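Local coordinates for protein thermospermine synthase (Medicago truncatula, PDB 6BQ7) that probably catalyses transfer of an aminopropyl group from decarboxylated S-adenosylmethionine to spermidine, giving thermospermine and S-methyl-5'-thioadenosine, at residues S28-E33 with C42-S47; G75-A80 with I251-D256; L119-T124 with R282-N287; V177-L182 with I213-A218. All coordinates share one frame; numbering follows the deposited sequence.

Interaction 1 (S28-E33 with C42-S47). With SPD (spermidine), chain C.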
loop_
_atom_site.group_PDB
_atom_site.type_symbol
_atom_site.label_atom_id
_atom_site.label_comp_id
_atom_site.label_asym_id
_atom_site.label_seq_id
_atom_site.Cartn_x
_atom_site.Cartn_y
_atom_site.Cartn_z
ATOM N N SER A 28 -1.528 5.937 -10.530
ATOM C CA SER A 28 -1.959 4.576 -10.253
ATOM C C SER A 28 -0.834 3.567 -10.080
ATOM O O SER A 28 -1.104 2.480 -9.555
ATOM C CB SER A 28 -2.894 4.068 -11.366
ATOM O OG SER A 28 -2.200 3.886 -12.590
ATOM N N CYS A 29 0.396 3.875 -10.499
ATOM C CA CYS A 29 1.515 2.938 -10.433
ATOM C C CYS A 29 2.523 3.417 -9.409
ATOM O O CYS A 29 3.001 4.553 -9.491
ATOM C CB CYS A 29 2.213 2.782 -11.787
ATOM S SG CYS A 29 1.271 1.769 -12.978
ATOM N N TRP A 30 2.844 2.566 -8.466
ATOM C CA TRP A 30 3.716 2.946 -7.390
ATOM C C TRP A 30 4.805 1.984 -7.030
ATOM O O TRP A 30 4.651 0.823 -7.148
ATOM C CB TRP A 30 2.879 3.155 -6.121
ATOM C CG TRP A 30 1.852 4.229 -6.197
ATOM C CD1 TRP A 30 0.626 4.127 -6.700
ATOM C CD2 TRP A 30 1.992 5.558 -5.769
ATOM N NE1 TRP A 30 -0.009 5.300 -6.639
ATOM C CE2 TRP A 30 0.819 6.205 -6.058
ATOM C CE3 TRP A 30 2.997 6.264 -5.170
ATOM C CZ2 TRP A 30 0.622 7.507 -5.763
ATOM C CZ3 TRP A 30 2.796 7.551 -4.888
ATOM C CH2 TRP A 30 1.630 8.164 -5.174
ATOM N N TYR A 31 5.953 2.515 -6.685
ATOM C CA TYR A 31 7.008 1.716 -6.089
ATOM C C TYR A 31 6.949 1.934 -4.583
ATOM O O TYR A 31 6.870 3.074 -4.115
ATOM C CB TYR A 31 8.380 2.091 -6.645
ATOM C CG TYR A 31 9.511 1.654 -5.751
ATOM C CD1 TYR A 31 9.841 0.315 -5.630
ATOM C CD2 TYR A 31 10.226 2.584 -4.992
ATOM C CE1 TYR A 31 10.864 -0.090 -4.807
ATOM C CE2 TYR A 31 11.259 2.185 -4.159
ATOM C CZ TYR A 31 11.568 0.842 -4.072
ATOM O OH TYR A 31 12.588 0.423 -3.250
ATOM N N GLU A 32 6.945 0.842 -3.835
ATOM C CA GLU A 32 6.792 0.899 -2.395
ATOM C C GLU A 32 8.037 0.311 -1.741
ATOM O O GLU A 32 8.583 -0.696 -2.198
ATOM C CB GLU A 32 5.495 0.160 -1.976
ATOM C CG GLU A 32 5.558 -0.620 -0.680
ATOM C CD GLU A 32 4.287 -1.433 -0.423
ATOM O OE1 GLU A 32 3.177 -0.920 -0.703
ATOM O OE2 GLU A 32 4.401 -2.586 0.059
ATOM N N GLU A 33 8.499 0.952 -0.716
ATOM C CA GLU A 33 9.618 0.454 0.023
ATOM C C GLU A 33 9.356 0.557 1.499
ATOM O O GLU A 33 8.947 1.568 1.981
ATOM C CB GLU A 33 10.896 1.191 -0.285
ATOM C CG GLU A 33 12.087 0.511 0.348
ATOM C CD GLU A 33 13.406 1.132 0.001
ATOM O OE1 GLU A 33 13.468 1.915 -0.924
ATOM O OE2 GLU A 33 14.382 0.837 0.663
ATOM N N CYS A 42 6.527 5.496 -0.637
ATOM C CA CYS A 42 5.955 5.116 -1.927
ATOM C C CYS A 42 6.161 6.223 -2.951
ATOM O O CYS A 42 5.780 7.371 -2.706
ATOM C CB CYS A 42 4.469 4.795 -1.775
ATOM S SG CYS A 42 4.149 3.655 -0.408
ATOM N N PHE A 43 6.767 5.876 -4.091
ATOM C CA PHE A 43 7.013 6.798 -5.194
ATOM C C PHE A 43 6.146 6.423 -6.388
ATOM O O PHE A 43 6.081 5.250 -6.777
ATOM C CB PHE A 43 8.472 6.780 -5.677
ATOM C CG PHE A 43 9.495 6.655 -4.598
ATOM C CD1 PHE A 43 9.374 7.349 -3.416
ATOM C CD2 PHE A 43 10.602 5.860 -4.787
ATOM C CE1 PHE A 43 10.330 7.247 -2.434
ATOM C CE2 PHE A 43 11.560 5.746 -3.805
ATOM C CZ PHE A 43 11.425 6.442 -2.628
ATOM N N ALA A 44 5.513 7.420 -6.994
ATOM C CA ALA A 44 4.755 7.163 -8.209
ATOM C C ALA A 44 5.710 6.815 -9.351
ATOM O O ALA A 44 6.795 7.389 -9.467
ATOM C CB ALA A 44 3.910 8.382 -8.565
ATOM N N LEU A 45 5.305 5.859 -10.189
ATOM C CA LEU A 45 6.157 5.278 -11.225
ATOM C C LEU A 45 5.797 5.797 -12.611
ATOM O O LEU A 45 4.618 5.918 -12.950
ATOM C CB LEU A 45 6.018 3.756 -11.241
ATOM C CG LEU A 45 6.876 2.895 -10.330
ATOM C CD1 LEU A 45 6.537 1.441 -10.549
ATOM C CD2 LEU A 45 8.314 3.142 -10.663
ATOM N N ASN A 46 6.822 6.057 -13.426
ATOM C CA ASN A 46 6.638 6.235 -14.868
ATOM C C ASN A 46 6.840 4.915 -15.604
ATOM O O ASN A 46 6.015 4.526 -16.434
ATOM C CB ASN A 46 7.624 7.272 -15.429
ATOM C CG ASN A 46 7.320 8.685 -14.984
ATOM O OD1 ASN A 46 6.166 9.096 -14.936
ATOM N ND2 ASN A 46 8.367 9.441 -14.651
ATOM N N SER A 47 7.935 4.217 -15.301
ATOM C CA SER A 47 8.300 3.010 -16.029
ATOM C C SER A 47 9.106 2.094 -15.127
ATOM O O SER A 47 9.644 2.506 -14.097
ATOM C CB SER A 47 9.130 3.317 -17.280
ATOM O OG SER A 47 8.641 4.468 -17.936
HETATM N N1 SPD C . 16.591 2.813 1.347
HETATM C C2 SPD C . 17.697 2.958 2.270
HETATM C C3 SPD C . 18.908 3.401 1.469
HETATM C C4 SPD C . 19.988 2.328 1.536
HETATM C C5 SPD C . 21.292 2.924 1.009
HETATM N N6 SPD C . 22.365 1.946 1.054
HETATM C C7 SPD C . 23.636 2.634 0.900
HETATM C C8 SPD C . 24.691 1.645 0.408
HETATM C C9 SPD C . 24.866 1.788 -1.100
HETATM N N10 SPD C . 25.871 0.840 -1.554
#
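Tyr-31 and Phe-43 hold each other through both backbone groups: Tyr-31 N reaches Phe-43 O at 2.7 Å, and Phe-43 N returns the bond to Tyr-31 O at 2.8 Å. One pair further, Leu-45 N meets Cys-29 O at 2.7 Å. These bonds zip strands 29-34 and 39-53 into an antiparallel hairpin. On one face of it the Trp-30 indole, its CG turned beside the backbone N (chi1 -62°), leans across the partner strand and lies over Ala-44, whose CB sits 4.0 Å from the centroid of the six-membered ring in a CH-pi contact. Cys-42 CB packs against Trp-30 CE3 on the same face. On the other face the rings of Tyr-31 and Phe-43 run side by side with planes 46° apart, Phe-43 CD2 meeting the edge of the tyrosine ring 3.3 Å from Tyr-31 CD2. Arg-40 of the third subunit makes a cation-pi contact with Trp-30, and Cys-29 to Tyr-31 pair with a strand of the second subunit. Apolar side chains and rings pack the strands together, backbone pairing and neighbouring subunits' arginines carry the sheet across the interfaces, and Glu-33 OE2 accepts from spermidine N1 (3.0 Å), its carboxylate matching a probably protonated amine.

Interaction 2 (G75-A80 with I251-D256). With SPD (spermidine), chain C.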
loop_
_atom_site.group_PDB
_atom_site.type_symbol
_atom_site.label_atom_id
_atom_site.label_comp_id
_atom_site.label_asym_id
_atom_site.label_seq_id
_atom_site.Cartn_x
_atom_site.Cartn_y
_atom_site.Cartn_z
ATOM N N GLY A 75 15.151 -5.126 -3.511
ATOM C CA GLY A 75 14.011 -4.395 -3.011
ATOM C C GLY A 75 14.325 -3.084 -2.324
ATOM O O GLY A 75 13.393 -2.339 -2.004
ATOM N N LYS A 76 15.598 -2.755 -2.114
ATOM C CA LYS A 76 15.999 -1.550 -1.394
ATOM C C LYS A 76 16.537 -0.532 -2.382
ATOM O O LYS A 76 17.505 -0.815 -3.098
ATOM C CB LYS A 76 17.063 -1.863 -0.338
ATOM C CG LYS A 76 16.641 -2.931 0.663
ATOM C CD LYS A 76 17.793 -3.342 1.577
ATOM C CE LYS A 76 18.082 -2.281 2.633
ATOM N NZ LYS A 76 19.214 -1.388 2.249
ATOM N N LEU A 77 15.929 0.657 -2.407
ATOM C CA LEU A 77 16.484 1.731 -3.218
ATOM C C LEU A 77 17.901 2.010 -2.760
ATOM O O LEU A 77 18.153 2.193 -1.566
ATOM C CB LEU A 77 15.634 2.999 -3.115
ATOM C CG LEU A 77 16.019 4.109 -4.100
ATOM C CD1 LEU A 77 14.792 4.826 -4.585
ATOM C CD2 LEU A 77 16.976 5.114 -3.469
ATOM N N GLN A 78 18.835 2.005 -3.711
ATOM C CA GLN A 78 20.224 2.303 -3.427
ATOM C C GLN A 78 20.669 3.617 -4.031
ATOM O O GLN A 78 21.656 4.189 -3.570
ATOM C CB GLN A 78 21.131 1.174 -3.944
ATOM C CG GLN A 78 20.851 -0.201 -3.311
ATOM C CD GLN A 78 21.082 -0.227 -1.807
ATOM O OE1 GLN A 78 21.928 0.503 -1.273
ATOM N NE2 GLN A 78 20.336 -1.075 -1.115
ATOM N N SER A 79 19.944 4.127 -5.021
ATOM C CA SER A 79 20.419 5.257 -5.799
ATOM C C SER A 79 19.256 5.829 -6.581
ATOM O O SER A 79 18.585 5.092 -7.314
ATOM C CB SER A 79 21.535 4.822 -6.738
ATOM O OG SER A 79 22.301 5.931 -7.142
ATOM N N ALA A 80 18.999 7.118 -6.395
ATOM C CA ALA A 80 18.012 7.872 -7.148
ATOM C C ALA A 80 18.692 9.000 -7.901
ATOM O O ALA A 80 19.586 9.675 -7.373
ATOM C CB ALA A 80 16.929 8.461 -6.245
ATOM N N ILE A 251 19.239 12.451 2.889
ATOM C CA ILE A 251 19.073 12.036 1.498
ATOM C C ILE A 251 17.590 11.772 1.273
ATOM O O ILE A 251 17.046 10.776 1.779
ATOM C CB ILE A 251 19.968 10.829 1.182
ATOM C CG1 ILE A 251 21.427 11.249 1.492
ATOM C CG2 ILE A 251 19.798 10.396 -0.263
ATOM C CD1 ILE A 251 22.472 10.227 1.214
ATOM N N PRO A 252 16.895 12.653 0.546
ATOM C CA PRO A 252 15.427 12.539 0.478
ATOM C C PRO A 252 14.945 11.190 -0.008
ATOM O O PRO A 252 13.989 10.643 0.559
ATOM C CB PRO A 252 15.024 13.661 -0.488
ATOM C CG PRO A 252 16.162 14.658 -0.399
ATOM C CD PRO A 252 17.411 13.822 -0.188
ATOM N N SER A 253 15.568 10.637 -1.052
ATOM C CA SER A 253 15.127 9.345 -1.552
ATOM C C SER A 253 15.318 8.238 -0.518
ATOM O O SER A 253 14.695 7.181 -0.646
ATOM C CB SER A 253 15.873 8.988 -2.842
ATOM O OG SER A 253 17.242 8.795 -2.532
ATOM N N TYR A 254 16.109 8.445 0.502
ATOM C CA TYR A 254 16.296 7.433 1.521
ATOM C C TYR A 254 15.355 7.619 2.671
ATOM O O TYR A 254 15.323 6.841 3.540
ATOM C CB TYR A 254 17.684 7.521 2.097
ATOM C CG TYR A 254 18.770 7.070 1.229
ATOM C CD1 TYR A 254 18.541 6.746 -0.055
ATOM C CD2 TYR A 254 20.042 7.015 1.684
ATOM C CE1 TYR A 254 19.540 6.349 -0.872
ATOM C CE2 TYR A 254 21.057 6.625 0.876
ATOM C CZ TYR A 254 20.792 6.283 -0.407
ATOM O OH TYR A 254 21.781 5.885 -1.243
ATOM N N ALA A 255 14.613 8.691 2.654
ATOM C CA ALA A 255 13.742 9.085 3.722
ATOM C C ALA A 255 14.394 9.037 5.079
ATOM O O ALA A 255 13.747 8.597 5.992
ATOM C CB ALA A 255 12.460 8.288 3.719
ATOM N N ASP A 256 15.652 9.481 5.184
ATOM C CA ASP A 256 16.382 9.466 6.447
ATOM C C ASP A 256 17.667 10.263 6.285
ATOM O O ASP A 256 18.083 10.600 5.175
ATOM C CB ASP A 256 16.706 8.039 6.905
ATOM C CG ASP A 256 16.875 7.921 8.402
ATOM O OD1 ASP A 256 16.838 8.957 9.109
ATOM O OD2 ASP A 256 17.057 6.777 8.869
HETATM N N1 SPD C . 16.591 2.813 1.347
HETATM C C2 SPD C . 17.697 2.958 2.270
HETATM C C3 SPD C . 18.908 3.401 1.469
HETATM C C4 SPD C . 19.988 2.328 1.536
HETATM C C5 SPD C . 21.292 2.924 1.009
HETATM N N6 SPD C . 22.365 1.946 1.054
HETATM C C7 SPD C . 23.636 2.634 0.900
HETATM C C8 SPD C . 24.691 1.645 0.408
HETATM C C9 SPD C . 24.866 1.788 -1.100
HETATM N N10 SPD C . 25.871 0.840 -1.554
#
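Tyr-254 reaches over to strand 76-80, its hydroxyl ending on the backbone of Gln-78. From CB the side chain starts with CG beside the backbone N (chi1 -72°), which carries the ring out across the bound spermidine. Tyr-254 CG lies 3.7 Å from spermidine C3, and that carbon sits over the centre of the ring, 3.5 Å above its plane; Ile-251 CG2 covers the opposite face. Along one edge, the tyrosine CE1 meets Leu-77 CD2 at 3.9 Å, the side chains crossing at about a right angle. Tyr-254 CZ lies 3.7 Å from spermidine C5. Tyr-254 ends the short 3-10 segment 252-254, in the turn between strands 243-251 and 256-264, so the contact closes the polyamine site between the N-terminal sheet and the Rossmann-like domain. At the tip, Tyr-254 OH donates to Gln-78 O at 2.9 Å from above the carbonyl plane. A leucine here would probably leave Gln-78 O without this donor and deprive the spermidine chain of the flat surface beneath C3. The Gln-78 side chain grips the ligand, its OE1 accepting from spermidine N6 at 2.8 Å. Beside the ring, Ser-253 CB packs on Ala-80 CB, while Ser-253 OG is hydrogen-bonded to Asp-83.

Interaction 3 (L119-T124 with R282-N287)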
loop_
_atom_site.group_PDB
_atom_site.type_symbol
_atom_site.label_atom_id
_atom_site.label_comp_id
_atom_site.label_asym_id
_atom_site.label_seq_id
_atom_site.Cartn_x
_atom_site.Cartn_y
_atom_site.Cartn_z
ATOM N N LEU A 119 35.209 10.062 -7.492
ATOM C CA LEU A 119 36.603 9.982 -7.248
ATOM C C LEU A 119 37.344 10.455 -8.470
ATOM O O LEU A 119 38.284 11.119 -8.349
ATOM C CB LEU A 119 37.005 8.561 -6.939
ATOM C CG LEU A 119 36.704 7.966 -5.573
ATOM C CD1 LEU A 119 36.813 6.472 -5.613
ATOM C CD2 LEU A 119 37.592 8.514 -4.497
ATOM N N LEU A 120 36.892 10.115 -9.650
ATOM C CA LEU A 120 37.608 10.497 -10.862
ATOM C C LEU A 120 37.475 11.982 -11.186
ATOM O O LEU A 120 38.128 12.461 -12.122
ATOM C CB LEU A 120 37.132 9.631 -12.032
ATOM C CG LEU A 120 37.515 8.160 -11.859
ATOM C CD1 LEU A 120 36.616 7.272 -12.735
ATOM C CD2 LEU A 120 38.986 7.944 -12.211
ATOM N N ARG A 121 36.779 12.713 -10.346
ATOM C CA ARG A 121 36.653 14.128 -10.511
ATOM C C ARG A 121 37.890 14.810 -9.927
ATOM O O ARG A 121 38.133 15.946 -10.191
ATOM C CB ARG A 121 35.387 14.627 -9.856
ATOM C CG ARG A 121 34.179 14.404 -10.707
ATOM C CD ARG A 121 32.923 14.977 -10.129
ATOM N NE ARG A 121 33.040 16.379 -9.902
ATOM C CZ ARG A 121 32.466 17.022 -8.923
ATOM N NH1 ARG A 121 31.725 16.415 -8.050
ATOM N NH2 ARG A 121 32.650 18.296 -8.815
ATOM N N HIS A 122 38.662 14.092 -9.147
ATOM C CA HIS A 122 39.851 14.630 -8.570
ATOM C C HIS A 122 41.028 14.505 -9.494
ATOM O O HIS A 122 41.347 13.449 -9.890
ATOM C CB HIS A 122 40.166 13.887 -7.329
ATOM C CG HIS A 122 39.258 14.205 -6.213
ATOM N ND1 HIS A 122 39.619 15.025 -5.185
ATOM C CD2 HIS A 122 37.998 13.823 -5.964
ATOM C CE1 HIS A 122 38.625 15.129 -4.345
ATOM N NE2 HIS A 122 37.628 14.412 -4.798
ATOM N N LYS A 123 41.710 15.586 -9.782
ATOM C CA LYS A 123 42.836 15.538 -10.702
ATOM C C LYS A 123 44.059 14.860 -10.092
ATOM O O LYS A 123 44.945 14.425 -10.837
ATOM C CB LYS A 123 43.177 16.957 -11.166
ATOM C CG LYS A 123 42.029 17.617 -11.923
ATOM C CD LYS A 123 42.456 18.910 -12.607
ATOM C CE LYS A 123 42.419 20.083 -11.652
ATOM N NZ LYS A 123 41.528 19.785 -10.508
ATOM N N THR A 124 44.125 14.744 -8.761
ATOM C CA THR A 124 45.271 14.092 -8.132
ATOM C C THR A 124 45.218 12.572 -8.252
ATOM O O THR A 124 46.235 11.908 -8.016
ATOM C CB THR A 124 45.347 14.457 -6.650
ATOM O OG1 THR A 124 44.198 13.925 -5.971
ATOM C CG2 THR A 124 45.369 15.959 -6.479
ATOM N N ARG A 282 41.536 20.883 -6.711
ATOM C CA ARG A 282 41.569 19.457 -7.054
ATOM C C ARG A 282 40.425 18.794 -7.713
ATOM O O ARG A 282 40.642 17.886 -8.428
ATOM C CB ARG A 282 41.836 18.647 -5.834
ATOM C CG ARG A 282 42.991 19.112 -5.031
ATOM C CD ARG A 282 42.854 18.519 -3.695
ATOM N NE ARG A 282 44.063 18.630 -2.971
ATOM C CZ ARG A 282 44.364 17.866 -1.956
ATOM N NH1 ARG A 282 43.561 16.921 -1.554
ATOM N NH2 ARG A 282 45.491 18.043 -1.351
ATOM N N ILE A 283 39.248 19.316 -7.598
ATOM C CA ILE A 283 38.100 18.744 -8.242
ATOM C C ILE A 283 37.601 19.460 -9.475
ATOM O O ILE A 283 37.385 20.630 -9.455
ATOM C CB ILE A 283 36.948 18.619 -7.232
ATOM C CG1 ILE A 283 37.458 18.029 -5.947
ATOM C CG2 ILE A 283 35.846 17.742 -7.752
ATOM C CD1 ILE A 283 36.413 17.767 -4.917
ATOM N N ILE A 284 37.427 18.734 -10.562
ATOM C CA ILE A 284 36.922 19.337 -11.774
ATOM C C ILE A 284 35.459 19.440 -11.637
ATOM O O ILE A 284 34.837 18.590 -11.092
ATOM C CB ILE A 284 37.239 18.582 -13.047
ATOM C CG1 ILE A 284 36.699 17.197 -12.981
ATOM C CG2 ILE A 284 38.719 18.492 -13.243
ATOM C CD1 ILE A 284 37.498 16.226 -13.800
ATOM N N GLU A 285 34.983 20.624 -11.933
ATOM C CA GLU A 285 33.606 21.048 -11.862
ATOM C C GLU A 285 33.130 21.353 -10.436
ATOM O O GLU A 285 33.802 21.082 -9.489
ATOM C CB GLU A 285 32.691 20.327 -12.842
ATOM C CG GLU A 285 32.011 19.048 -12.462
ATOM C CD GLU A 285 32.056 17.985 -13.538
ATOM O OE1 GLU A 285 32.564 16.869 -13.302
ATOM O OE2 GLU A 285 31.538 18.261 -14.621
ATOM N N GLU A 286 31.984 21.950 -10.267
ATOM C CA GLU A 286 31.577 22.326 -8.935
ATOM C C GLU A 286 30.767 21.258 -8.269
ATOM O O GLU A 286 29.971 20.658 -8.888
ATOM C CB GLU A 286 30.805 23.636 -8.965
ATOM C CG GLU A 286 31.659 24.864 -9.120
ATOM C CD GLU A 286 32.030 25.501 -7.814
ATOM O OE1 GLU A 286 33.175 25.944 -7.657
ATOM O OE2 GLU A 286 31.163 25.573 -6.944
ATOM N N ASN A 287 31.005 21.005 -7.001
ATOM C CA ASN A 287 30.179 20.073 -6.275
ATOM C C ASN A 287 28.754 20.604 -6.219
ATOM O O ASN A 287 28.523 21.765 -6.045
ATOM C CB ASN A 287 30.651 19.925 -4.861
ATOM C CG ASN A 287 31.880 19.101 -4.732
ATOM O OD1 ASN A 287 32.512 19.095 -3.718
ATOM N ND2 ASN A 287 32.222 18.425 -5.752
#
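Arg-121 takes hold of Ile-284 O side-on with two nitrogens, NE at 3.1 Å and NH2 at 3.2 Å, the oxygen lying at the edge of the guanidinium in its plane. The bend at chi3 (58°) turns the group back toward the 282-287 loop, where Ile-283 CG2 rests over one face, 3.4 Å from Arg-121 NH2. Glu-285 adds a long salt bridge, OE1 to Arg-121 NE at 3.5 Å. A methionine in place of Arg-121 would probably leave Ile-284 O without these two donors and the Glu-285 carboxylate without its positive mate. The backbones are bridged alongside: Ile-284 N donates to Arg-121 O, and Lys-123 N to Arg-282 O at 2.9 Å. Lys-123 NZ bends round to the same carbonyl in a weak bond, its firmer partner being Gln-281 O. Over the His-122 ring lies Ile-283 CG1, 3.8 Å from the centroid in a CH-pi contact. Further out, Glu-118 pairs with Arg-121 NH1, and His-93 of helix 84-98 is hydrogen-bonded to His-122 NE2, steadying both groups. The result is a single beta bridge between two loops, joining the type I turn that ends helix 114-119 to the chain leaving helix 272-282, on the Rossmann-like domain.

Interaction 4 (V177-L182 with I213-A218). With SPD (spermidine), chain C.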
loop_
_atom_site.group_PDB
_atom_site.type_symbol
_atom_site.label_atom_id
_atom_site.label_comp_id
_atom_site.label_asym_id
_atom_site.label_seq_id
_atom_site.Cartn_x
_atom_site.Cartn_y
_atom_site.Cartn_z
ATOM N N VAL A 177 43.532 6.166 -0.066
ATOM C CA VAL A 177 42.186 6.161 0.468
ATOM C C VAL A 177 41.500 4.835 0.136
ATOM O O VAL A 177 41.687 4.304 -0.890
ATOM C CB VAL A 177 41.317 7.306 -0.110
ATOM C CG1 VAL A 177 39.933 7.333 0.482
ATOM C CG2 VAL A 177 41.919 8.684 0.055
ATOM N N ILE A 178 40.776 4.280 1.071
ATOM C CA ILE A 178 39.928 3.123 0.820
ATOM C C ILE A 178 38.501 3.523 1.156
ATOM O O ILE A 178 38.246 4.075 2.234
ATOM C CB ILE A 178 40.372 1.891 1.628
ATOM C CG1 ILE A 178 41.757 1.449 1.174
ATOM C CG2 ILE A 178 39.363 0.737 1.420
ATOM C CD1 ILE A 178 42.456 0.516 2.128
ATOM N N VAL A 179 37.583 3.274 0.231
ATOM C CA VAL A 179 36.199 3.719 0.339
ATOM C C VAL A 179 35.320 2.489 0.539
ATOM O O VAL A 179 35.318 1.579 -0.297
ATOM C CB VAL A 179 35.773 4.517 -0.904
ATOM C CG1 VAL A 179 34.300 4.917 -0.825
ATOM C CG2 VAL A 179 36.680 5.742 -1.071
ATOM N N GLY A 180 34.609 2.439 1.667
ATOM C CA GLY A 180 33.640 1.391 1.903
ATOM C C GLY A 180 32.284 1.781 1.361
ATOM O O GLY A 180 31.624 2.684 1.892
ATOM N N ASP A 181 31.858 1.116 0.292
ATOM C CA ASP A 181 30.545 1.391 -0.282
ATOM C C ASP A 181 29.714 0.120 -0.349
ATOM O O ASP A 181 29.153 -0.209 -1.403
ATOM C CB ASP A 181 30.680 2.014 -1.670
ATOM C CG ASP A 181 29.386 2.664 -2.152
ATOM O OD1 ASP A 181 28.397 2.703 -1.373
ATOM O OD2 ASP A 181 29.372 3.135 -3.313
ATOM N N LEU A 182 29.621 -0.595 0.773
ATOM C CA LEU A 182 28.890 -1.850 0.826
ATOM C C LEU A 182 27.534 -1.644 1.490
ATOM O O LEU A 182 27.213 -0.554 1.978
ATOM C CB LEU A 182 29.701 -2.896 1.584
ATOM C CG LEU A 182 31.144 -3.026 1.122
ATOM C CD1 LEU A 182 31.995 -3.473 2.294
ATOM C CD2 LEU A 182 31.227 -4.002 -0.057
ATOM N N ILE A 213 43.606 7.325 4.501
ATOM C CA ILE A 213 42.303 7.604 5.092
ATOM C C ILE A 213 41.323 6.529 4.634
ATOM O O ILE A 213 41.284 6.167 3.454
ATOM C CB ILE A 213 41.782 9.005 4.713
ATOM C CG1 ILE A 213 42.694 10.109 5.264
ATOM C CG2 ILE A 213 40.352 9.192 5.219
ATOM C CD1 ILE A 213 42.237 11.542 4.854
ATOM N N PHE A 214 40.555 6.012 5.578
ATOM C CA PHE A 214 39.465 5.105 5.293
ATOM C C PHE A 214 38.157 5.835 5.535
ATOM O O PHE A 214 38.021 6.565 6.517
ATOM C CB PHE A 214 39.536 3.870 6.182
ATOM C CG PHE A 214 38.376 2.943 6.002
ATOM C CD1 PHE A 214 38.229 2.230 4.824
ATOM C CD2 PHE A 214 37.436 2.774 7.009
ATOM C CE1 PHE A 214 37.164 1.367 4.658
ATOM C CE2 PHE A 214 36.367 1.899 6.844
ATOM C CZ PHE A 214 36.233 1.205 5.670
ATOM N N VAL A 215 37.206 5.657 4.635
ATOM C CA VAL A 215 35.859 6.171 4.833
ATOM C C VAL A 215 34.900 5.068 4.430
ATOM O O VAL A 215 35.111 4.406 3.409
ATOM C CB VAL A 215 35.601 7.458 4.021
ATOM C CG1 VAL A 215 35.855 7.226 2.523
ATOM C CG2 VAL A 215 34.183 7.967 4.265
ATOM N N THR A 216 33.862 4.845 5.238
ATOM C CA THR A 216 32.823 3.887 4.883
ATOM C C THR A 216 31.465 4.551 5.058
ATOM O O THR A 216 31.292 5.448 5.897
ATOM C CB THR A 216 32.878 2.596 5.740
ATOM O OG1 THR A 216 31.775 1.723 5.400
ATOM C CG2 THR A 216 32.791 2.928 7.219
ATOM N N GLN A 217 30.504 4.129 4.242
ATOM C CA GLN A 217 29.125 4.456 4.558
ATOM C C GLN A 217 28.764 3.749 5.861
ATOM O O GLN A 217 29.314 2.695 6.189
ATOM C CB GLN A 217 28.194 4.063 3.406
ATOM C CG GLN A 217 27.911 2.567 3.262
ATOM C CD GLN A 217 26.652 2.148 4.007
ATOM O OE1 GLN A 217 25.904 2.987 4.503
ATOM N NE2 GLN A 217 26.411 0.845 4.076
ATOM N N ALA A 218 27.889 4.368 6.648
ATOM C CA ALA A 218 27.724 3.896 8.021
ATOM C C ALA A 218 26.256 3.796 8.399
ATOM O O ALA A 218 25.911 3.943 9.575
ATOM C CB ALA A 218 28.485 4.821 9.003
HETATM N N1 SPD C . 16.591 2.813 1.347
HETATM C C2 SPD C . 17.697 2.958 2.270
HETATM C C3 SPD C . 18.908 3.401 1.469
HETATM C C4 SPD C . 19.988 2.328 1.536
HETATM C C5 SPD C . 21.292 2.924 1.009
HETATM N N6 SPD C . 22.365 1.946 1.054
HETATM C C7 SPD C . 23.636 2.634 0.900
HETATM C C8 SPD C . 24.691 1.645 0.408
HETATM C C9 SPD C . 24.866 1.788 -1.100
HETATM N N10 SPD C . 25.871 0.840 -1.554
HETATM O O HOH W 1 30.607 0.205 3.434
#
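Leu-182 O receives a short, bent bond from Gln-217 NE2, modelled at 2.6 Å, with the amide tilted out of line with its target. The bend at chi2 (93°) curls the glutamine side chain back to that carbonyl, and Asp-184 takes a second bond from NE2; Gln-217 OE1 is held by Trp-258 and Gly-219 N, so the amide is fixed against turning over. One water bridges the two segments by accepting from Leu-182 N and donating to Thr-216 OG1, while OG1 itself donates to Gln-217 O at 2.8 Å. Behind this polar end, segments 177-181 and 213-218 run parallel, their axes 8° apart. Their backbones are laced by Ile-178 N to Ile-213 O, Val-215 N to Ile-178 O, Gly-180 N to Val-215 O (2.7 Å) and Gln-217 N to Gly-180 O. On one face the edge of the Phe-214 ring faces Ile-178, CD1 to CB 3.9 Å. Gly-180 comes next on that face, opposite Thr-216: a CB there would run into Thr-216 OG1. On the other face Val-179 CG2 and Val-215 CG1 touch at 4.0 Å, side by side. Asp-181, predicted to be the proton acceptor, closes its strand with OD1 taking a hydrogen bond from spermidine N10 at 3.1 Å; Tyr-87 and Thr-115 also bond its carboxylate. An active site at the C-terminal ends of parallel strands is characteristic of the Rossmann-like methyltransferase fold this family shares.

Interactions 1 and 2 lie on the N-terminal antiparallel sheet, centres 13 Å apart, and touch directly: Glu-33 OE1 meets Leu-77 N, and Phe-43 packs on Leu-77. Interaction 1 comes first along the chain; interaction 2 ties that sheet to the turn between edge strand 243-251 and its neighbour 256-264. Interaction 4, in the middle of the second sheet, falls between the two segments of interaction 2, its centre 19 Å away. Interaction 3 alternates with interaction 2 along the sequence, their centres about 25 Å apart, and sits away from the ligand. Interactions 1, 2 and 4 each contribute a bond to one spermidine, so the substrate site spans both domains, while interactions 1, 2 and 3 reach the third subunit.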